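Local coordinates for protein ribonucleoside-diphosphate reductase, alpha chain (Actinobacillus ureae ATCC 25976, PDB 6DQX) that probably reduces ribonucleoside diphosphates to 2'-deoxyribonucleoside diphosphates as the catalytic alpha subunit of a class Id ribonucleotide reductase, at residues 187-198 / 228-239. Numbering follows the deposited sequence.
With EDO (1,2-ethanediol), chain G; EDO (1,2-ethanediol), chain I.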
ATOM      1  N   ILE A 187      17.661  13.745 -10.773  1.00 18.41           N
ATOM      2  CA  ILE A 187      17.776  15.172 -10.390  1.00 19.10           C
ATOM      3  C   ILE A 187      17.048  16.092 -11.378  1.00 18.86           C
ATOM      4  O   ILE A 187      16.642  17.196 -10.989  1.00 18.74           O
ATOM      5  CB  ILE A 187      19.260  15.604 -10.219  1.00 19.97           C
ATOM      6  CG1 ILE A 187      19.352  16.906  -9.382  1.00 21.41           C
ATOM      7  CG2 ILE A 187      19.967  15.675 -11.554  1.00 20.79           C
ATOM      8  CD1 ILE A 187      20.734  17.214  -8.863  1.00 21.53           C
ATOM      9  N   GLU A 188      16.859  15.619 -12.622  1.00 17.88           N
ATOM     10  CA  GLU A 188      16.153  16.369 -13.680  1.00 19.09           C
ATOM     11  C   GLU A 188      14.626  16.160 -13.685  1.00 18.36           C
ATOM     12  O   GLU A 188      13.946  16.742 -14.509  1.00 18.77           O
ATOM     13  CB  GLU A 188      16.731  16.126 -15.074  1.00 19.81           C
ATOM     14  CG  GLU A 188      16.455  14.765 -15.720  1.00 22.14           C
ATOM     15  CD  GLU A 188      17.465  13.682 -15.341  1.00 23.68           C
ATOM     16  OE1 GLU A 188      18.172  13.829 -14.318  1.00 23.67           O
ATOM     17  OE2 GLU A 188      17.527  12.655 -16.058  1.00 25.39           O
ATOM     18  N   HIS A 189      14.119  15.360 -12.755  1.00 17.87           N
ATOM     19  CA  HIS A 189      12.707  14.968 -12.732  1.00 17.53           C
ATOM     20  C   HIS A 189      11.871  16.159 -12.316  1.00 18.51           C
ATOM     21  O   HIS A 189      12.297  16.958 -11.473  1.00 17.43           O
ATOM     22  CB  HIS A 189      12.461  13.826 -11.727  1.00 17.31           C
ATOM     23  CG  HIS A 189      11.141  13.135 -11.907  1.00 16.72           C
ATOM     24  ND1 HIS A 189       9.974  13.555 -11.291  1.00 16.58           N
ATOM     25  CD2 HIS A 189      10.805  12.040 -12.638  1.00 17.26           C
ATOM     26  CE1 HIS A 189       8.984  12.754 -11.642  1.00 16.47           C
ATOM     27  NE2 HIS A 189       9.454  11.823 -12.454  1.00 16.22           N
ATOM     28  N   GLY A 190      10.668  16.249 -12.880  1.00 20.29           N
ATOM     29  CA  GLY A 190       9.737  17.312 -12.524  1.00 20.93           C
ATOM     30  C   GLY A 190       9.488  17.482 -11.052  1.00 21.68           C
ATOM     31  O   GLY A 190       9.268  18.611 -10.606  1.00 23.76           O
ATOM     32  N   ASP A 191       9.537  16.390 -10.278  1.00 20.64           N
ATOM     33  CA  ASP A 191       9.191  16.412  -8.863  1.00 20.57           C
ATOM     34  C   ASP A 191      10.384  16.526  -7.905  1.00 19.42           C
ATOM     35  O   ASP A 191      10.213  16.372  -6.699  1.00 18.82           O
ATOM     36  CB  ASP A 191       8.370  15.170  -8.486  1.00 21.48           C
ATOM     37  CG  ASP A 191       7.119  14.990  -9.329  1.00 21.38           C
ATOM     38  OD1 ASP A 191       6.488  15.997  -9.735  1.00 21.39           O
ATOM     39  OD2 ASP A 191       6.763  13.813  -9.589  1.00 19.80           O
ATOM     40  N   ILE A 192      11.576  16.813  -8.424  1.00 19.43           N
ATOM     41  CA  ILE A 192      12.783  16.829  -7.605  1.00 20.01           C
ATOM     42  C   ILE A 192      12.662  17.722  -6.352  1.00 21.33           C
ATOM     43  O   ILE A 192      13.077  17.331  -5.270  1.00 19.46           O
ATOM     44  CB  ILE A 192      14.045  17.160  -8.463  1.00 19.90           C
ATOM     45  CG1 ILE A 192      15.346  16.902  -7.677  1.00 20.18           C
ATOM     46  CG2 ILE A 192      14.058  18.592  -8.981  1.00 20.39           C
ATOM     47  CD1 ILE A 192      15.475  15.519  -7.075  1.00 20.74           C
ATOM     48  N   ASP A 193      12.060  18.902  -6.498  1.00 24.38           N
ATOM     49  CA  ASP A 193      11.867  19.802  -5.335  1.00 27.09           C
ATOM     50  C   ASP A 193      11.040  19.164  -4.219  1.00 25.07           C
ATOM     51  O   ASP A 193      11.333  19.385  -3.041  1.00 26.26           O
ATOM     52  CB  ASP A 193      11.230  21.140  -5.755  1.00 30.15           C
ATOM     53  CG  ASP A 193      12.164  22.015  -6.578  1.00 34.42           C
ATOM     54  OD1 ASP A 193      13.391  21.983  -6.340  1.00 38.12           O
ATOM     55  OD2 ASP A 193      11.664  22.764  -7.463  1.00 38.99           O
ATOM     56  N   GLU A 194      10.033  18.353  -4.564  1.00 22.66           N
ATOM     57  CA  GLU A 194       9.253  17.678  -3.529  1.00 21.90           C
ATOM     58  C   GLU A 194      10.085  16.627  -2.794  1.00 20.11           C
ATOM     59  O   GLU A 194       9.982  16.490  -1.595  1.00 19.69           O
ATOM     60  CB  GLU A 194       7.995  17.017  -4.089  1.00 23.56           C
ATOM     61  CG  GLU A 194       6.971  17.987  -4.656  1.00 25.88           C
ATOM     62  CD  GLU A 194       5.705  17.268  -5.061  1.00 26.43           C
ATOM     63  OE1 GLU A 194       5.421  17.175  -6.284  1.00 28.68           O
ATOM     64  OE2 GLU A 194       5.025  16.745  -4.159  1.00 28.54           O
ATOM     65  N   TRP A 195      10.877  15.861  -3.539  1.00 20.08           N
ATOM     66  CA  TRP A 195      11.737  14.830  -2.931  1.00 19.34           C
ATOM     67  C   TRP A 195      12.814  15.434  -2.018  1.00 19.35           C
ATOM     68  O   TRP A 195      13.112  14.875  -0.978  1.00 19.38           O
ATOM     69  CB  TRP A 195      12.396  13.986  -4.017  1.00 18.61           C
ATOM     70  CG  TRP A 195      11.472  13.017  -4.675  1.00 17.82           C
ATOM     71  CD1 TRP A 195      10.511  13.296  -5.608  1.00 17.94           C
ATOM     72  CD2 TRP A 195      11.422  11.607  -4.461  1.00 17.65           C
ATOM     73  NE1 TRP A 195       9.879  12.140  -6.005  1.00 18.04           N
ATOM     74  CE2 TRP A 195      10.411  11.086  -5.313  1.00 17.47           C
ATOM     75  CE3 TRP A 195      12.129  10.725  -3.634  1.00 17.64           C
ATOM     76  CZ2 TRP A 195      10.089   9.725  -5.353  1.00 17.33           C
ATOM     77  CZ3 TRP A 195      11.813   9.359  -3.686  1.00 18.17           C
ATOM     78  CH2 TRP A 195      10.787   8.880  -4.519  1.00 17.84           C
ATOM     79  N   LEU A 196      13.355  16.589  -2.389  1.00 22.58           N
ATOM     80  CA  LEU A 196      14.385  17.264  -1.568  1.00 24.72           C
ATOM     81  C   LEU A 196      13.936  17.742  -0.174  1.00 27.15           C
ATOM     82  O   LEU A 196      14.792  18.090   0.645  1.00 28.63           O
ATOM     83  CB  LEU A 196      15.053  18.407  -2.349  1.00 25.12           C
ATOM     84  CG  LEU A 196      16.014  18.008  -3.471  1.00 25.53           C
ATOM     85  CD1 LEU A 196      16.630  19.237  -4.109  1.00 26.58           C
ATOM     86  CD2 LEU A 196      17.120  17.081  -2.976  1.00 26.33           C
ATOM     87  N   ASP A 197      12.625  17.737   0.108  1.00 26.16           N
ATOM     88  CA  ASP A 197      12.100  18.011   1.456  1.00 26.45           C
ATOM     89  C   ASP A 197      11.745  16.768   2.263  1.00 24.91           C
ATOM     90  O   ASP A 197      11.245  16.878   3.367  1.00 25.32           O
ATOM     91  CB  ASP A 197      10.903  18.986   1.373  1.00 29.45           C
ATOM     92  CG  ASP A 197      11.327  20.384   0.956  1.00 31.20           C
ATOM     93  OD1 ASP A 197      12.502  20.746   1.133  1.00 34.36           O
ATOM     94  OD2 ASP A 197      10.489  21.118   0.421  1.00 34.31           O
ATOM     95  N   ILE A 198      12.033  15.570   1.737  1.00 23.86           N
ATOM     96  CA  ILE A 198      11.891  14.346   2.506  1.00 23.12           C
ATOM     97  C   ILE A 198      12.660  14.473   3.839  1.00 23.54           C
ATOM     98  O   ILE A 198      13.741  15.022   3.850  1.00 27.78           O
ATOM     99  CB  ILE A 198      12.399  13.125   1.680  1.00 21.77           C
ATOM    100  CG1 ILE A 198      11.327  12.733   0.655  1.00 20.70           C
ATOM    101  CG2 ILE A 198      12.746  11.955   2.582  1.00 20.99           C
ATOM    102  CD1 ILE A 198      11.701  11.613  -0.304  1.00 20.76           C
ATOM    103  N   TYR A 228      19.747  27.752 -12.323  1.00 34.75           N
ATOM    104  CA  TYR A 228      18.767  26.848 -11.734  1.00 37.10           C
ATOM    105  C   TYR A 228      19.477  25.605 -11.205  1.00 32.93           C
ATOM    106  O   TYR A 228      19.241  25.208 -10.069  1.00 31.46           O
ATOM    107  CB  TYR A 228      17.665  26.415 -12.713  1.00 41.68           C
ATOM    108  CG  TYR A 228      16.769  25.368 -12.072  1.00 47.24           C
ATOM    109  CD1 TYR A 228      15.789  25.730 -11.145  1.00 51.01           C
ATOM    110  CD2 TYR A 228      16.952  24.007 -12.330  1.00 50.88           C
ATOM    111  CE1 TYR A 228      14.989  24.772 -10.527  1.00 53.57           C
ATOM    112  CE2 TYR A 228      16.161  23.051 -11.710  1.00 53.12           C
ATOM    113  CZ  TYR A 228      15.181  23.428 -10.816  1.00 53.66           C
ATOM    114  OH  TYR A 228      14.412  22.440 -10.228  1.00 54.75           O
ATOM    115  N   LYS A 229      20.340  25.008 -12.034  1.00 31.13           N
ATOM    116  CA  LYS A 229      21.072  23.793 -11.625  1.00 29.82           C
ATOM    117  C   LYS A 229      21.988  24.082 -10.433  1.00 30.75           C
ATOM    118  O   LYS A 229      22.044  23.304  -9.470  1.00 29.61           O
ATOM    119  CB  LYS A 229      21.867  23.222 -12.789  1.00 29.10           C
ATOM    120  CG  LYS A 229      21.000  22.688 -13.906  1.00 28.66           C
ATOM    121  CD  LYS A 229      21.815  21.848 -14.869  1.00 28.00           C
ATOM    122  CE  LYS A 229      20.972  21.290 -16.002  1.00 29.87           C
ATOM    123  NZ  LYS A 229      20.665  22.297 -17.058  1.00 30.43           N
ATOM    124  N   ARG A 230      22.661  25.232 -10.479  1.00 30.86           N
ATOM    125  CA  ARG A 230      23.479  25.676  -9.359  1.00 33.16           C
ATOM    126  C   ARG A 230      22.686  25.787  -8.054  1.00 31.12           C
ATOM    127  O   ARG A 230      23.162  25.330  -7.030  1.00 30.78           O
ATOM    128  CB  ARG A 230      24.238  26.979  -9.695  1.00 35.75           C
ATOM    129  CG  ARG A 230      25.441  26.737 -10.598  1.00 39.35           C
ATOM    130  CD  ARG A 230      26.268  27.978 -10.911  1.00 43.16           C
ATOM    131  NE  ARG A 230      26.891  28.551  -9.713  1.00 47.62           N
ATOM    132  CZ  ARG A 230      26.423  29.580  -8.991  1.00 51.95           C
ATOM    133  NH1 ARG A 230      25.284  30.214  -9.307  1.00 55.32           N
ATOM    134  NH2 ARG A 230      27.104  29.986  -7.920  1.00 52.26           N
ATOM    135  N   GLN A 231      21.478  26.356  -8.081  1.00 32.90           N
ATOM    136  CA  GLN A 231      20.653  26.437  -6.847  1.00 33.17           C
ATOM    137  C   GLN A 231      20.088  25.102  -6.372  1.00 29.17           C
ATOM    138  O   GLN A 231      19.975  24.860  -5.176  1.00 28.55           O
ATOM    139  CB  GLN A 231      19.500  27.476  -6.945  1.00 37.45           C
ATOM    140  CG  GLN A 231      19.696  28.714  -6.054  1.00 42.47           C
ATOM    141  CD  GLN A 231      20.018  28.381  -4.591  1.00 47.89           C
ATOM    142  OE1 GLN A 231      19.567  27.358  -4.050  1.00 50.58           O
ATOM    143  NE2 GLN A 231      20.814  29.246  -3.944  1.00 49.24           N
ATOM    144  N   LEU A 232      19.696  24.252  -7.310  1.00 27.73           N
ATOM    145  CA  LEU A 232      19.210  22.923  -6.967  1.00 25.59           C
ATOM    146  C   LEU A 232      20.331  22.095  -6.338  1.00 23.47           C
ATOM    147  O   LEU A 232      20.131  21.457  -5.318  1.00 23.38           O
ATOM    148  CB  LEU A 232      18.666  22.226  -8.211  1.00 25.29           C
ATOM    149  CG  LEU A 232      17.922  20.911  -7.991  1.00 27.25           C
ATOM    150  CD1 LEU A 232      16.616  21.141  -7.245  1.00 28.46           C
ATOM    151  CD2 LEU A 232      17.641  20.250  -9.335  1.00 28.01           C
ATOM    152  N   TRP A 233      21.514  22.129  -6.951  1.00 26.26           N
ATOM    153  CA  TRP A 233      22.659  21.377  -6.445  1.00 26.13           C
ATOM    154  C   TRP A 233      23.005  21.874  -5.058  1.00 26.69           C
ATOM    155  O   TRP A 233      23.223  21.072  -4.160  1.00 26.33           O
ATOM    156  CB  TRP A 233      23.839  21.513  -7.397  1.00 27.16           C
ATOM    157  CG  TRP A 233      25.037  20.683  -7.044  1.00 27.78           C
ATOM    158  CD1 TRP A 233      26.276  21.137  -6.697  1.00 28.44           C
ATOM    159  CD2 TRP A 233      25.117  19.254  -7.032  1.00 28.78           C
ATOM    160  NE1 TRP A 233      27.125  20.076  -6.458  1.00 27.75           N
ATOM    161  CE2 TRP A 233      26.442  18.910  -6.662  1.00 28.76           C
ATOM    162  CE3 TRP A 233      24.204  18.228  -7.303  1.00 29.17           C
ATOM    163  CZ2 TRP A 233      26.866  17.583  -6.540  1.00 28.66           C
ATOM    164  CZ3 TRP A 233      24.630  16.901  -7.174  1.00 29.04           C
ATOM    165  CH2 TRP A 233      25.951  16.597  -6.797  1.00 28.64           C
ATOM    166  N   ALA A 234      23.014  23.197  -4.877  1.00 29.34           N
ATOM    167  CA  ALA A 234      23.269  23.791  -3.553  1.00 29.16           C
ATOM    168  C   ALA A 234      22.294  23.295  -2.495  1.00 28.05           C
ATOM    169  O   ALA A 234      22.697  22.968  -1.389  1.00 27.35           O
ATOM    170  CB  ALA A 234      23.243  25.318  -3.627  1.00 29.82           C
ATOM    171  N   LYS A 235      21.011  23.223  -2.844  1.00 29.68           N
ATOM    172  CA  LYS A 235      19.997  22.713  -1.927  1.00 29.05           C
ATOM    173  C   LYS A 235      20.226  21.226  -1.580  1.00 27.32           C
ATOM    174  O   LYS A 235      20.107  20.829  -0.437  1.00 28.10           O
ATOM    175  CB  LYS A 235      18.589  22.931  -2.515  1.00 31.61           C
ATOM    176  CG  LYS A 235      17.482  22.553  -1.552  1.00 34.52           C
ATOM    177  CD  LYS A 235      16.079  22.818  -2.084  1.00 37.64           C
ATOM    178  CE  LYS A 235      15.064  22.363  -1.038  1.00 40.16           C
ATOM    179  NZ  LYS A 235      13.656  22.712  -1.379  1.00 42.36           N
ATOM    180  N   LEU A 236      20.563  20.412  -2.576  1.00 28.33           N
ATOM    181  CA  LEU A 236      20.857  18.993  -2.335  1.00 27.15           C
ATOM    182  C   LEU A 236      22.008  18.838  -1.333  1.00 26.10           C
ATOM    183  O   LEU A 236      21.897  18.082  -0.362  1.00 24.97           O
ATOM    184  CB  LEU A 236      21.171  18.289  -3.662  1.00 27.10           C
ATOM    185  CG  LEU A 236      21.289  16.762  -3.619  1.00 27.23           C
ATOM    186  CD1 LEU A 236      21.043  16.180  -5.007  1.00 26.74           C
ATOM    187  CD2 LEU A 236      22.641  16.325  -3.068  1.00 28.60           C
ATOM    188  N   LEU A 237      23.097  19.573  -1.558  1.00 29.28           N
ATOM    189  CA  LEU A 237      24.253  19.582  -0.626  1.00 30.27           C
ATOM    190  C   LEU A 237      23.861  20.046   0.776  1.00 29.63           C
ATOM    191  O   LEU A 237      24.346  19.497   1.765  1.00 28.90           O
ATOM    192  CB  LEU A 237      25.404  20.466  -1.142  1.00 31.46           C
ATOM    193  CG  LEU A 237      26.075  20.181  -2.490  1.00 34.36           C
ATOM    194  CD1 LEU A 237      27.263  21.117  -2.666  1.00 36.36           C
ATOM    195  CD2 LEU A 237      26.497  18.735  -2.641  1.00 33.70           C
ATOM    196  N   GLN A 238      22.992  21.053   0.861  1.00 32.70           N
ATOM    197  CA  GLN A 238      22.456  21.523   2.160  1.00 32.59           C
ATOM    198  C   GLN A 238      21.693  20.405   2.867  1.00 29.39           C
ATOM    199  O   GLN A 238      21.894  20.164   4.048  1.00 27.75           O
ATOM    200  CB  GLN A 238      21.539  22.741   1.981  1.00 36.32           C
ATOM    201  CG  GLN A 238      21.144  23.452   3.278  1.00 41.11           C
ATOM    202  CD  GLN A 238      19.983  24.445   3.108  1.00 46.57           C
ATOM    203  OE1 GLN A 238      19.430  24.613   2.013  1.00 49.58           O
ATOM    204  NE2 GLN A 238      19.609  25.110   4.204  1.00 46.47           N
ATOM    205  N   ARG A 239      20.833  19.703   2.127  1.00 29.54           N
ATOM    206  CA  ARG A 239      20.088  18.565   2.677  1.00 28.99           C
ATOM    207  C   ARG A 239      21.003  17.434   3.198  1.00 26.37           C
ATOM    208  O   ARG A 239      20.761  16.839   4.242  1.00 26.74           O
ATOM    209  CB  ARG A 239      19.115  18.018   1.615  1.00 32.05           C
ATOM    210  CG  ARG A 239      18.021  18.991   1.157  1.00 35.26           C
ATOM    211  CD  ARG A 239      17.160  19.497   2.312  1.00 38.18           C
ATOM    212  NE  ARG A 239      16.672  18.380   3.131  1.00 40.92           N
ATOM    213  CZ  ARG A 239      16.411  18.414   4.441  1.00 44.37           C
ATOM    214  NH1 ARG A 239      15.970  17.307   5.046  1.00 46.43           N
ATOM    215  NH2 ARG A 239      16.590  19.525   5.166  1.00 47.64           N
TER
HETATM  216  C1  EDO G 606      16.838  20.707 -13.857  1.00 32.87           C
HETATM  217  O1  EDO G 606      17.312  20.102 -15.062  1.00 29.39           O
HETATM  218  C2  EDO G 606      16.208  19.581 -13.049  1.00 34.49           C
HETATM  219  O2  EDO G 606      15.461  19.847 -11.849  1.00 34.08           O
HETATM  220  C1  EDO I 608       7.437  20.577  -0.048  1.00 44.95           C
HETATM  221  O1  EDO I 608       8.354  20.462  -1.145  1.00 44.60           O
HETATM  222  C2  EDO I 608       6.455  21.686  -0.373  1.00 45.16           C
HETATM  223  O2  EDO I 608       5.541  21.161  -1.343  1.00 47.16           O
HETATM  224  O   HOH W   1      16.000  15.548   2.418  1.00 35.53           O
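L232 meets L196 and I187 where the short helix 192-195, with its flanking turns, packs on helix 227-243; 187-198 follows strand 181-186, and helix 227-243 belongs to the crossover between the parallel strands 209-213 and 247-249 of the ribonucleotide reductase barrel domain. The two methyls of L232 divide the work: CD1 lies 3.7 Å from L196 CD1, while CD2 touches both I187 CG1 and I192 CG2. I187 stretches its chain out, CG1 anti to the backbone N (chi1 -161°), which carries CD1 to the ring edge of W233, 3.9 Å from CE3, and against L236 CD1. L196 CD2 packs on L236 CG, one helical turn beyond L232.

Polar groups border this apolar seam. K235, fully extended, runs past L196 to a long salt bridge whose hydrogen bond is weak, K235 NZ to D197 OD1 3.4 Å. R239, bent at chi2 and chi3, turns its guanidinium to the turn 195-198: NH1 gives I198 O a weak hydrogen bond. L196 O lies 3.1 Å from R239 NE at a poor angle; NE donates instead to a water that in turn donates to I198 O. R239 NH2 also has a salt bridge to E242. Farther out, I187 and L232 also touch W218 of helix 216-223, L196 touches Y210 of strand 209-213, and the W233 indole N-H is bonded to N536. Near Y228, a 1,2-ethanediol, probably from the crystallisation liquor, links the segments: its O2 donates to I187 O (3.0 Å) and shares a hydrogen bond with Y228 OH (3.2 Å).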